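Local coordinates for phosphatidylinositol transfer protein SFH5 (Saccharomyces cerevisiae, PDB 6W32) that binds and transfers phosphatidylinositol without detectable phosphatidylcholine activity, regulates plasma-membrane phosphatidylinositol 4,5-bisphosphate, and binds heme b, possibly in responses to organic oxidants, at residues N111-N116 with K144-Q149; I119-A124 with K131-N136; D127-A132 with N176-Q181; H183-V188 with K219-V224. All blocks are in the same frame, centred on the assembly; numbering follows the deposited sequence.

Contact 1 (N111-N116 with K144-Q149); sequences NTELQN and KKELFQ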
# COMPACT_ATOMS: atom_id res chain seq x y z
N ASN A 111 -5.98 -10.92 -14.61
CA ASN A 111 -6.98 -11.97 -14.61
C ASN A 111 -8.29 -11.47 -14.00
O ASN A 111 -8.29 -10.75 -13.00
CB ASN A 111 -6.45 -13.19 -13.85
CG ASN A 111 -7.40 -14.37 -13.88
OD1 ASN A 111 -8.53 -14.27 -13.41
ND2 ASN A 111 -6.95 -15.50 -14.45
N THR A 112 -9.40 -11.79 -14.67
CA THR A 112 -10.67 -11.15 -14.35
C THR A 112 -11.20 -11.57 -12.98
O THR A 112 -11.66 -10.72 -12.20
CB THR A 112 -11.68 -11.44 -15.46
OG1 THR A 112 -11.64 -12.84 -15.78
CG2 THR A 112 -11.33 -10.63 -16.71
N GLU A 113 -11.10 -12.86 -12.64
CA GLU A 113 -11.58 -13.25 -11.32
C GLU A 113 -10.78 -12.60 -10.20
O GLU A 113 -11.24 -12.61 -9.05
CB GLU A 113 -11.61 -14.79 -11.16
CG GLU A 113 -10.30 -15.54 -11.46
CD GLU A 113 -10.51 -16.89 -12.21
OE1 GLU A 113 -11.60 -17.47 -12.09
OE2 GLU A 113 -9.58 -17.36 -12.93
N LEU A 114 -9.62 -12.01 -10.50
CA LEU A 114 -8.84 -11.29 -9.50
C LEU A 114 -9.40 -9.90 -9.25
O LEU A 114 -9.60 -9.51 -8.09
CB LEU A 114 -7.38 -11.23 -9.94
CG LEU A 114 -6.55 -12.41 -9.42
CD1 LEU A 114 -5.11 -12.19 -9.64
CD2 LEU A 114 -6.83 -12.62 -7.93
N GLN A 115 -9.69 -9.14 -10.31
CA GLN A 115 -10.25 -7.80 -10.13
C GLN A 115 -11.48 -7.82 -9.24
O GLN A 115 -11.69 -6.91 -8.44
CB GLN A 115 -10.59 -7.16 -11.48
CG GLN A 115 -9.42 -7.19 -12.45
CD GLN A 115 -9.81 -7.00 -13.92
OE1 GLN A 115 -11.01 -6.96 -14.27
NE2 GLN A 115 -8.80 -6.89 -14.79
N ASN A 116 -12.28 -8.88 -9.34
CA ASN A 116 -13.51 -8.98 -8.58
C ASN A 116 -13.27 -9.17 -7.10
O ASN A 116 -14.23 -9.02 -6.32
CB ASN A 116 -14.35 -10.14 -9.08
CG ASN A 116 -15.14 -9.79 -10.32
OD1 ASN A 116 -15.23 -8.62 -10.73
ND2 ASN A 116 -15.73 -10.82 -10.94
N LYS A 144 -10.34 -21.48 -6.36
CA LYS A 144 -9.56 -21.32 -7.59
C LYS A 144 -8.10 -21.20 -7.21
O LYS A 144 -7.58 -20.09 -7.17
CB LYS A 144 -10.01 -20.10 -8.36
CG LYS A 144 -11.48 -19.68 -8.13
CD LYS A 144 -11.97 -18.96 -9.37
CE LYS A 144 -13.39 -18.44 -9.28
NZ LYS A 144 -13.78 -17.77 -10.58
N LYS A 145 -7.43 -22.32 -7.01
CA LYS A 145 -6.01 -22.31 -6.66
C LYS A 145 -5.11 -22.48 -7.87
O LYS A 145 -4.05 -23.10 -7.76
CB LYS A 145 -5.72 -23.38 -5.61
CG LYS A 145 -6.73 -23.41 -4.47
CD LYS A 145 -6.07 -23.53 -3.10
CE LYS A 145 -7.14 -23.58 -2.03
NZ LYS A 145 -6.77 -22.83 -0.79
N GLU A 146 -5.52 -21.95 -9.02
CA GLU A 146 -4.63 -21.76 -10.16
C GLU A 146 -4.12 -20.32 -10.28
O GLU A 146 -3.04 -20.10 -10.83
CB GLU A 146 -5.34 -22.16 -11.47
CG GLU A 146 -6.48 -21.23 -11.89
CD GLU A 146 -7.85 -21.64 -11.34
OE1 GLU A 146 -7.94 -22.67 -10.63
OE2 GLU A 146 -8.84 -20.92 -11.64
N LEU A 147 -4.88 -19.35 -9.76
CA LEU A 147 -4.39 -17.98 -9.64
C LEU A 147 -3.09 -17.90 -8.87
O LEU A 147 -2.37 -16.90 -8.98
CB LEU A 147 -5.44 -17.10 -8.95
CG LEU A 147 -6.81 -17.14 -9.61
CD1 LEU A 147 -7.90 -17.12 -8.56
CD2 LEU A 147 -6.96 -15.98 -10.58
N PHE A 148 -2.78 -18.91 -8.07
CA PHE A 148 -1.61 -18.87 -7.22
C PHE A 148 -0.40 -19.58 -7.83
O PHE A 148 0.72 -19.41 -7.33
CB PHE A 148 -1.96 -19.47 -5.85
CG PHE A 148 -3.09 -18.76 -5.15
CD1 PHE A 148 -4.32 -19.38 -4.96
CD2 PHE A 148 -2.92 -17.45 -4.71
CE1 PHE A 148 -5.37 -18.70 -4.32
CE2 PHE A 148 -3.95 -16.77 -4.09
CZ PHE A 148 -5.19 -17.40 -3.88
N GLN A 149 -0.59 -20.34 -8.91
CA GLN A 149 0.56 -20.97 -9.55
C GLN A 149 1.40 -19.96 -10.31
O GLN A 149 2.63 -20.07 -10.33
CB GLN A 149 0.10 -22.08 -10.51
CG GLN A 149 -0.54 -23.29 -9.90
CD GLN A 149 -1.36 -24.06 -10.93
OE1 GLN A 149 -1.39 -23.71 -12.11
NE2 GLN A 149 -2.03 -25.12 -10.48
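Leu-147 sets CD2 against Asn-111, Glu-113 and Leu-114, while Lys-144 pairs with Glu-113 on the polar side. CD2 of Leu-147 lies 3.5 Å from CG of Glu-113, so the carboxylate-bearing chain offers its methylene to the leucine. The leucines slide past each other in opposite directions, CG of Leu-114 being 3.8 Å from CD2 of Leu-147. Asn-111 crosses Leu-147 at about a right angle, its OD1 3.7 Å from CD2 of Leu-147. It is the N-cap of helix 112-115, and its OD1 accepts a weak capping bond from N of Glu-113, a place that suits a short amide. Glu-113 and Lys-144 approach at a slant, the lysine extended beyond CG, and NZ of Lys-144 reaches OE1 of Glu-113 at 2.7 Å in a salt bridge on the anti lone pair. The second oxygen, OE2 of Glu-113, faces OE2 of Glu-146 at 3.9 Å with the carboxylate planes 65° apart; the lysine charge probably offsets some of that repulsion. Leucine fits the buried side, long charged chains the outer one. The loop before helix 151-166 is fastened to helix 112-115, Leu-114 continuing inward onto Phe-154 and Tyr-157 of helix 151-166, while Phe-148 turns to helix 195-211 and the heme.

Contact 2 (I119-A124 with K131-N136); sequences ILTFDA and KAVTWN
In Trp-135, chi1 of -52° sets CG anti to the carbonyl carbon and chi2 of 64° swings the indole so that NE1 faces OG1 of Thr-121, itself in the crowded position between N and the carbonyl carbon (chi1 79°). The indole N-H meets the hydroxyl almost in the ring plane, NE1 of Trp-135 to OG1 of Thr-121 being 3.3 Å. Threonine suits this site because CG2 also packs beside NE1, and Val-133 lays CG1 over one face of the indole, toward its rim. These side chains share one face of an antiparallel beta hairpin, strands 118-122 and 132-136, at the edge of the mixed sheet of the CRAL-TRIO domain. Ile-119 with Trp-135 and Thr-121 with Val-133 are its hydrogen-bonded pairs; N of Thr-121 lies 3.1 Å from O of Val-133. On the face of Leu-120 and Phe-122, CD1 of Leu-120 meets CG2 of Thr-134 at 4.0 Å. Phe-122 lies side by side with Lys-131, CE2 of Phe-122 3.6 Å from CB of Lys-131, so the lysine's aliphatic part serves the ring while its ammonium salt-bridges Asp-175. N of Asp-123 donates to O of Lys-131 at 2.9 Å. Leu-277 of helix 277-280 packs on Ile-119, Thr-121 and Trp-135.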
# COMPACT_ATOMS: atom_id res chain seq x y z
N ILE A 119 -11.38 -4.64 -3.81
CA ILE A 119 -12.34 -3.55 -3.63
C ILE A 119 -11.61 -2.39 -2.98
O ILE A 119 -10.81 -2.59 -2.06
CB ILE A 119 -13.54 -3.99 -2.75
CG1 ILE A 119 -14.33 -5.09 -3.44
CG2 ILE A 119 -14.43 -2.80 -2.46
CD1 ILE A 119 -14.51 -4.85 -4.91
N LEU A 120 -11.91 -1.18 -3.43
CA LEU A 120 -11.22 0.02 -2.97
C LEU A 120 -12.28 1.06 -2.61
O LEU A 120 -13.10 1.41 -3.46
CB LEU A 120 -10.27 0.53 -4.06
CG LEU A 120 -9.82 1.97 -3.89
CD1 LEU A 120 -9.06 2.14 -2.56
CD2 LEU A 120 -8.97 2.41 -5.06
N THR A 121 -12.27 1.54 -1.36
CA THR A 121 -13.30 2.46 -0.88
C THR A 121 -12.69 3.64 -0.14
O THR A 121 -11.63 3.54 0.48
CB THR A 121 -14.29 1.79 0.07
OG1 THR A 121 -13.69 1.67 1.37
CG2 THR A 121 -14.66 0.42 -0.44
N PHE A 122 -13.39 4.76 -0.17
CA PHE A 122 -12.92 5.97 0.48
C PHE A 122 -14.09 6.67 1.15
O PHE A 122 -15.17 6.77 0.56
CB PHE A 122 -12.25 6.92 -0.51
CG PHE A 122 -11.78 8.19 0.10
CD1 PHE A 122 -12.43 9.38 -0.14
CD2 PHE A 122 -10.67 8.20 0.93
CE1 PHE A 122 -11.99 10.55 0.43
CE2 PHE A 122 -10.21 9.38 1.50
CZ PHE A 122 -10.88 10.55 1.25
N ASP A 123 -13.86 7.14 2.37
CA ASP A 123 -14.90 7.72 3.23
C ASP A 123 -14.38 9.09 3.66
O ASP A 123 -13.62 9.21 4.63
CB ASP A 123 -15.19 6.83 4.43
CG ASP A 123 -16.02 7.52 5.49
OD1 ASP A 123 -16.74 8.50 5.18
OD2 ASP A 123 -15.98 7.07 6.66
N ALA A 124 -14.82 10.13 2.94
CA ALA A 124 -14.31 11.47 3.17
C ALA A 124 -14.44 11.89 4.62
O ALA A 124 -13.64 12.70 5.11
CB ALA A 124 -15.05 12.46 2.27
N LYS A 131 -9.87 6.45 6.30
CA LYS A 131 -10.68 6.93 5.18
C LYS A 131 -10.37 6.21 3.87
O LYS A 131 -11.28 5.94 3.09
CB LYS A 131 -10.46 8.43 5.00
CG LYS A 131 -10.63 9.25 6.26
CD LYS A 131 -9.99 10.62 6.05
CE LYS A 131 -10.52 11.63 7.05
NZ LYS A 131 -10.05 12.98 6.70
N ALA A 132 -9.12 5.90 3.58
CA ALA A 132 -8.78 5.08 2.42
C ALA A 132 -8.57 3.65 2.87
O ALA A 132 -7.71 3.38 3.70
CB ALA A 132 -7.53 5.61 1.73
N VAL A 133 -9.36 2.73 2.33
CA VAL A 133 -9.30 1.31 2.68
C VAL A 133 -9.18 0.51 1.39
O VAL A 133 -9.83 0.85 0.40
CB VAL A 133 -10.56 0.88 3.46
CG1 VAL A 133 -10.40 -0.51 4.04
CG2 VAL A 133 -10.88 1.84 4.58
N THR A 134 -8.36 -0.55 1.40
CA THR A 134 -8.48 -1.55 0.33
C THR A 134 -8.91 -2.88 0.92
O THR A 134 -8.66 -3.17 2.09
CB THR A 134 -7.20 -1.77 -0.50
OG1 THR A 134 -6.26 -2.56 0.24
CG2 THR A 134 -6.56 -0.50 -0.90
N TRP A 135 -9.55 -3.69 0.09
CA TRP A 135 -10.17 -4.90 0.57
C TRP A 135 -9.82 -6.04 -0.36
O TRP A 135 -10.03 -5.94 -1.57
CB TRP A 135 -11.70 -4.75 0.63
CG TRP A 135 -12.31 -3.57 1.35
CD1 TRP A 135 -12.19 -2.23 1.05
CD2 TRP A 135 -13.21 -3.65 2.45
NE1 TRP A 135 -12.96 -1.48 1.92
CE2 TRP A 135 -13.59 -2.33 2.79
CE3 TRP A 135 -13.73 -4.72 3.18
CZ2 TRP A 135 -14.46 -2.06 3.84
CZ3 TRP A 135 -14.59 -4.46 4.21
CH2 TRP A 135 -14.95 -3.13 4.54
N ASN A 136 -9.35 -7.15 0.19
CA ASN A 136 -9.11 -8.35 -0.59
C ASN A 136 -10.10 -9.41 -0.17
O ASN A 136 -10.16 -9.78 1.00
CB ASN A 136 -7.67 -8.84 -0.42
CG ASN A 136 -6.67 -7.81 -0.86
OD1 ASN A 136 -6.09 -7.09 -0.03
ND2 ASN A 136 -6.47 -7.71 -2.16

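Contact 3 (D127-A132 with N176-Q181); sequences DANKKA and NNYMTQ
The tip of the hairpin between strands 118-122 and 132-136 is a type II beta turn, Asp-127 to Lys-130, and its third residue, Asn-129, meets the entry to strand 179-184. Asn-129 has positive phi (61°), a left-handed conformation that asparagine tolerates well. O of Asn-129 accepts from OG1 of Thr-180 at 2.7 Å, in the carbonyl plane and on a lone pair. OG1 stands anti to the carbonyl carbon of Thr-180 (chi1 -65°), and CG of Lys-130 passes 3.6 Å from it. OD1 of Asn-129 accepts weakly from N of Asn-177 at 3.3 Å and lies near the edge of the Tyr-178 ring, the amide turned 70° to that ring. OD1 of Asn-176 lies 3.5 Å from CB of Lys-131, while ND2 of Asn-176 is held by O of Leu-168. Backbone pairing begins at Ala-132, whose O accepts from N of Thr-180 at 2.9 Å; its small CB packs against Leu-169 and Phe-122. OH of Tyr-178 is hydrogen-bonded to Glu-214, and NZ of Lys-130 to OH of Tyr-220. The hairpin's second strand, antiparallel to 118-122 on one edge, pairs in parallel with 179-184 on the other, which makes the sheet of this CRAL-TRIO domain mixed.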
# COMPACT_ATOMS: atom_id res chain seq x y z
N ASP A 127 -12.69 8.09 10.17
CA ASP A 127 -11.72 8.36 11.21
C ASP A 127 -10.32 8.51 10.61
O ASP A 127 -10.07 8.10 9.47
CB ASP A 127 -11.74 7.23 12.25
CG ASP A 127 -13.06 7.16 13.05
OD1 ASP A 127 -13.52 8.20 13.58
OD2 ASP A 127 -13.63 6.05 13.13
N ALA A 128 -9.41 9.13 11.37
CA ALA A 128 -8.09 9.43 10.81
C ALA A 128 -7.42 8.16 10.33
O ALA A 128 -7.37 7.16 11.05
CB ALA A 128 -7.19 10.10 11.83
N ASN A 129 -6.93 8.20 9.09
CA ASN A 129 -6.15 7.11 8.51
C ASN A 129 -6.96 5.84 8.45
O ASN A 129 -6.40 4.74 8.40
CB ASN A 129 -4.85 6.91 9.28
CG ASN A 129 -4.08 8.20 9.42
OD1 ASN A 129 -3.82 8.90 8.43
ND2 ASN A 129 -3.74 8.55 10.67
N LYS A 130 -8.28 6.00 8.44
CA LYS A 130 -9.16 4.91 8.06
C LYS A 130 -10.19 5.38 7.03
O LYS A 130 -11.25 4.78 6.92
CB LYS A 130 -9.85 4.30 9.28
CG LYS A 130 -8.91 3.82 10.38
CD LYS A 130 -9.60 2.79 11.19
CE LYS A 130 -9.12 2.82 12.63
NZ LYS A 130 -9.92 1.91 13.48
N LYS A 131 -9.87 6.45 6.30
CA LYS A 131 -10.68 6.93 5.18
C LYS A 131 -10.37 6.21 3.87
O LYS A 131 -11.28 5.94 3.09
CB LYS A 131 -10.46 8.43 5.00
CG LYS A 131 -10.63 9.25 6.26
CD LYS A 131 -9.99 10.62 6.05
CE LYS A 131 -10.52 11.63 7.05
NZ LYS A 131 -10.05 12.98 6.70
N ALA A 132 -9.12 5.90 3.58
CA ALA A 132 -8.78 5.08 2.42
C ALA A 132 -8.57 3.65 2.87
O ALA A 132 -7.71 3.38 3.70
CB ALA A 132 -7.53 5.61 1.73
N ASN A 176 -5.10 11.67 6.78
CA ASN A 176 -5.24 10.85 5.58
C ASN A 176 -3.90 10.57 4.90
O ASN A 176 -3.82 10.54 3.67
CB ASN A 176 -6.20 11.48 4.58
CG ASN A 176 -6.76 10.45 3.62
OD1 ASN A 176 -7.18 9.36 4.05
ND2 ASN A 176 -6.70 10.76 2.32
N ASN A 177 -2.82 10.41 5.67
CA ASN A 177 -1.53 10.04 5.10
C ASN A 177 -1.15 8.59 5.41
O ASN A 177 0.04 8.25 5.40
CB ASN A 177 -0.43 10.98 5.58
CG ASN A 177 -0.43 11.16 7.08
OD1 ASN A 177 -1.32 10.67 7.76
ND2 ASN A 177 0.54 11.90 7.61
N TYR A 178 -2.12 7.74 5.71
CA TYR A 178 -1.89 6.31 5.83
C TYR A 178 -3.14 5.61 5.32
O TYR A 178 -4.19 6.24 5.14
CB TYR A 178 -1.63 5.85 7.27
CG TYR A 178 -0.31 6.25 7.90
CD1 TYR A 178 -0.09 7.53 8.33
CD2 TYR A 178 0.67 5.30 8.13
CE1 TYR A 178 1.10 7.87 8.95
CE2 TYR A 178 1.86 5.63 8.74
CZ TYR A 178 2.07 6.91 9.14
OH TYR A 178 3.26 7.27 9.74
N MET A 179 -3.04 4.30 5.14
CA MET A 179 -4.08 3.49 4.54
C MET A 179 -4.56 2.45 5.54
O MET A 179 -3.89 2.15 6.53
CB MET A 179 -3.53 2.79 3.29
CG MET A 179 -4.52 2.10 2.35
SD MET A 179 -3.60 1.65 0.84
CE MET A 179 -2.19 0.98 1.69
N THR A 180 -5.74 1.89 5.29
CA THR A 180 -6.22 0.76 6.06
C THR A 180 -6.58 -0.35 5.09
O THR A 180 -6.87 -0.08 3.92
CB THR A 180 -7.38 1.18 6.96
OG1 THR A 180 -6.88 2.11 7.94
CG2 THR A 180 -8.01 -0.01 7.67
N GLN A 181 -6.49 -1.60 5.54
CA GLN A 181 -6.65 -2.73 4.65
C GLN A 181 -7.48 -3.79 5.34
O GLN A 181 -7.30 -4.00 6.54
CB GLN A 181 -5.28 -3.29 4.22
CG GLN A 181 -4.49 -2.32 3.35
CD GLN A 181 -3.05 -2.73 3.13
OE1 GLN A 181 -2.16 -1.87 3.04
NE2 GLN A 181 -2.81 -4.02 3.04

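Contact 4 (H183-V188 with K219-V224); sequences HDYKGV and KYFVNV. With HEM (protoporphyrin IX containing Fe), chain D.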
# COMPACT_ATOMS: atom_id res chain seq x y z
N HIS A 183 -8.67 -7.91 4.88
CA HIS A 183 -8.82 -9.20 4.23
C HIS A 183 -10.10 -9.85 4.74
O HIS A 183 -10.41 -9.76 5.94
CB HIS A 183 -7.64 -10.12 4.51
CG HIS A 183 -6.38 -9.70 3.82
ND1 HIS A 183 -5.24 -10.47 3.81
CD2 HIS A 183 -6.09 -8.58 3.12
CE1 HIS A 183 -4.30 -9.85 3.12
NE2 HIS A 183 -4.78 -8.69 2.71
N ASP A 184 -10.89 -10.33 3.80
CA ASP A 184 -12.01 -11.17 4.12
C ASP A 184 -11.59 -12.56 3.72
O ASP A 184 -11.37 -12.84 2.54
CB ASP A 184 -13.25 -10.74 3.35
CG ASP A 184 -14.47 -11.59 3.67
OD1 ASP A 184 -14.35 -12.51 4.50
OD2 ASP A 184 -15.55 -11.33 3.09
N TYR A 185 -11.50 -13.42 4.71
CA TYR A 185 -11.24 -14.82 4.48
C TYR A 185 -12.47 -15.68 4.66
O TYR A 185 -12.35 -16.88 4.93
CB TYR A 185 -10.13 -15.28 5.42
CG TYR A 185 -8.82 -14.60 5.14
CD1 TYR A 185 -8.16 -14.83 3.95
CD2 TYR A 185 -8.23 -13.77 6.07
CE1 TYR A 185 -6.96 -14.22 3.67
CE2 TYR A 185 -7.02 -13.17 5.81
CZ TYR A 185 -6.38 -13.42 4.59
OH TYR A 185 -5.18 -12.83 4.28
N LYS A 186 -13.67 -15.10 4.51
CA LYS A 186 -14.86 -15.91 4.70
C LYS A 186 -14.87 -17.05 3.71
O LYS A 186 -15.14 -16.86 2.52
CB LYS A 186 -16.15 -15.11 4.53
CG LYS A 186 -17.35 -16.04 4.66
CD LYS A 186 -18.61 -15.35 5.26
CE LYS A 186 -19.37 -16.30 6.18
NZ LYS A 186 -19.23 -17.71 5.71
N GLY A 187 -14.61 -18.25 4.20
CA GLY A 187 -14.73 -19.40 3.34
C GLY A 187 -13.49 -20.26 3.35
O GLY A 187 -13.54 -21.38 2.86
N VAL A 188 -12.39 -19.77 3.91
CA VAL A 188 -11.18 -20.58 3.89
C VAL A 188 -11.43 -21.91 4.58
O VAL A 188 -12.17 -22.01 5.56
CB VAL A 188 -10.01 -19.84 4.55
CG1 VAL A 188 -9.36 -18.88 3.54
CG2 VAL A 188 -10.49 -19.10 5.78
N LYS A 219 -4.67 -2.95 9.76
CA LYS A 219 -5.08 -4.02 8.87
C LYS A 219 -5.96 -5.02 9.63
O LYS A 219 -5.59 -5.47 10.73
CB LYS A 219 -3.85 -4.69 8.27
CG LYS A 219 -4.15 -5.72 7.19
CD LYS A 219 -2.99 -5.80 6.20
CE LYS A 219 -3.37 -6.53 4.91
NZ LYS A 219 -2.16 -6.70 4.03
N TYR A 220 -7.14 -5.32 9.08
CA TYR A 220 -8.12 -6.19 9.73
C TYR A 220 -8.25 -7.47 8.92
O TYR A 220 -8.34 -7.42 7.69
CB TYR A 220 -9.50 -5.52 9.87
CG TYR A 220 -9.43 -4.23 10.63
CD1 TYR A 220 -9.25 -3.03 9.96
CD2 TYR A 220 -9.46 -4.21 12.03
CE1 TYR A 220 -9.13 -1.84 10.64
CE2 TYR A 220 -9.36 -3.01 12.73
CZ TYR A 220 -9.19 -1.83 11.99
OH TYR A 220 -9.07 -0.61 12.61
N PHE A 221 -8.30 -8.60 9.62
CA PHE A 221 -8.38 -9.92 9.01
C PHE A 221 -9.67 -10.52 9.53
O PHE A 221 -9.69 -11.02 10.65
CB PHE A 221 -7.19 -10.78 9.40
CG PHE A 221 -5.88 -10.19 9.01
CD1 PHE A 221 -5.23 -10.61 7.86
CD2 PHE A 221 -5.28 -9.21 9.79
CE1 PHE A 221 -4.00 -10.10 7.49
CE2 PHE A 221 -4.05 -8.68 9.42
CZ PHE A 221 -3.40 -9.13 8.26
N VAL A 222 -10.75 -10.48 8.74
CA VAL A 222 -12.06 -10.80 9.28
C VAL A 222 -12.58 -12.13 8.73
O VAL A 222 -12.18 -12.60 7.67
CB VAL A 222 -13.07 -9.66 9.03
CG1 VAL A 222 -12.40 -8.33 9.33
CG2 VAL A 222 -13.59 -9.71 7.62
N ASN A 223 -13.47 -12.74 9.50
CA ASN A 223 -14.12 -14.00 9.15
C ASN A 223 -13.13 -15.15 9.10
O ASN A 223 -13.17 -15.99 8.21
CB ASN A 223 -14.90 -13.85 7.86
CG ASN A 223 -16.15 -13.08 8.08
OD1 ASN A 223 -16.81 -13.27 9.11
ND2 ASN A 223 -16.47 -12.16 7.19
N VAL A 224 -12.30 -15.22 10.14
CA VAL A 224 -11.19 -16.15 10.33
C VAL A 224 -11.53 -17.05 11.52
O VAL A 224 -11.45 -16.61 12.67
CB VAL A 224 -9.88 -15.40 10.60
CG1 VAL A 224 -8.67 -16.31 10.48
CG2 VAL A 224 -9.75 -14.18 9.72
CHA HEM D . -1.02 -11.78 4.12
CHB HEM D . -3.41 -14.44 0.92
CHC HEM D . -5.36 -16.98 4.55
CHD HEM D . -3.32 -13.96 7.79
C1A HEM D . -1.51 -12.29 2.95
C2A HEM D . -1.10 -11.84 1.65
C3A HEM D . -1.73 -12.60 0.73
C4A HEM D . -2.58 -13.52 1.47
CMA HEM D . -1.68 -12.56 -0.82
CAA HEM D . -0.02 -10.74 1.55
CBA HEM D . -0.45 -9.36 1.12
CGA HEM D . -1.90 -9.10 0.97
O1A HEM D . -2.40 -9.64 -0.06
O2A HEM D . -2.17 -7.89 1.28
C1B HEM D . -4.10 -15.40 1.62
C2B HEM D . -4.86 -16.46 1.02
C3B HEM D . -5.40 -17.17 2.01
C4B HEM D . -5.00 -16.58 3.28
CMB HEM D . -4.99 -16.66 -0.51
CAB HEM D . -6.33 -18.39 1.85
CBB HEM D . -6.09 -19.53 2.48
C1C HEM D . -5.02 -16.41 5.76
C2C HEM D . -5.41 -16.83 7.13
C3C HEM D . -4.83 -15.98 8.01
C4C HEM D . -4.07 -15.00 7.26
CMC HEM D . -6.33 -18.02 7.49
CAC HEM D . -4.97 -16.02 9.56
CBC HEM D . -5.16 -14.89 10.28
C1D HEM D . -2.47 -13.12 7.12
C2D HEM D . -1.56 -12.17 7.71
C3D HEM D . -0.83 -11.52 6.53
C4D HEM D . -1.39 -12.14 5.37
CMD HEM D . -1.34 -11.83 9.19
CAD HEM D . 0.22 -10.41 6.47
CBD HEM D . -0.49 -9.16 5.92
CGD HEM D . 0.48 -8.01 5.96
O1D HEM D . 0.15 -6.92 5.41
O2D HEM D . 1.68 -8.28 6.32
NA HEM D . -2.40 -13.32 2.81
NB HEM D . -4.20 -15.50 2.99
NC HEM D . -4.22 -15.33 5.93
ND HEM D . -2.32 -13.09 5.72
FE HEM D . -3.37 -14.24 4.36
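Tyr-185, its ring edge against Phe-221, binds the heme iron through a phenol oxygen, a less common proximal ligand than histidine: OH of Tyr-185 lies 2.3 Å from the iron FE. CE2 of Tyr-185 is 3.7 Å from CD1 of Phe-221, and the porphyrin carbon C1C lies over one face of the tyrosine. Phe-221 turns its edge toward the face of His-183 in an offset edge-to-face pair, centroids 5.4 Å apart and planes at 74°, while its own CE1 packs on the porphyrin. The flat aromatics thus fit both one another and the macrocycle. The propionates meet the polar chains. Lys-219, extended beyond CG, reaches both with NZ, 2.7 Å from O1D and 3.0 Å from O2A of the heme; NE2 of His-183 is weakly hydrogen-bonded to O2A. OH of Tyr-138 and NE of Arg-158 are also hydrogen-bonded to the heme. The residues sit on or just after parallel strands 179-184 and 216-222, joined through helix 195-211 as a beta-alpha-beta unit; N of Val-222 donates to O of His-183 at 2.9 Å. Where the strands end, OD1 of Asp-184 accepts from N of Lys-186 at 2.7 Å, an Asx turn, and weakly from ND2 of Asn-223. An oxygen ligand would be expected to favour ferric iron, and the lysine probably offsets the propionate charge.

In the fold
Contacts 2 and 4 are largely buried, whereas contacts 1 and 3 are only partly so. Contacts 2, 3 and 4 follow one another across a single mixed sheet: strand 132-136 serves contacts 2 and 3, strand 179-184 contacts 3 and 4. Contact 3 shares Lys-131 and Ala-132 with contact 2 and meets contact 4 through the backbone, O of Gln-181 facing N of Tyr-220. Contact 1 stands apart from the sheet, about 17 Å from contact 4 between centres. Chemistry changes with place: a salt bridge beside leucine packing in contact 1, ladder bonds and aliphatic or indole packing in contact 2, turn and asparagine bonds in contact 3, and metal ligation with propionate pairing in contact 4.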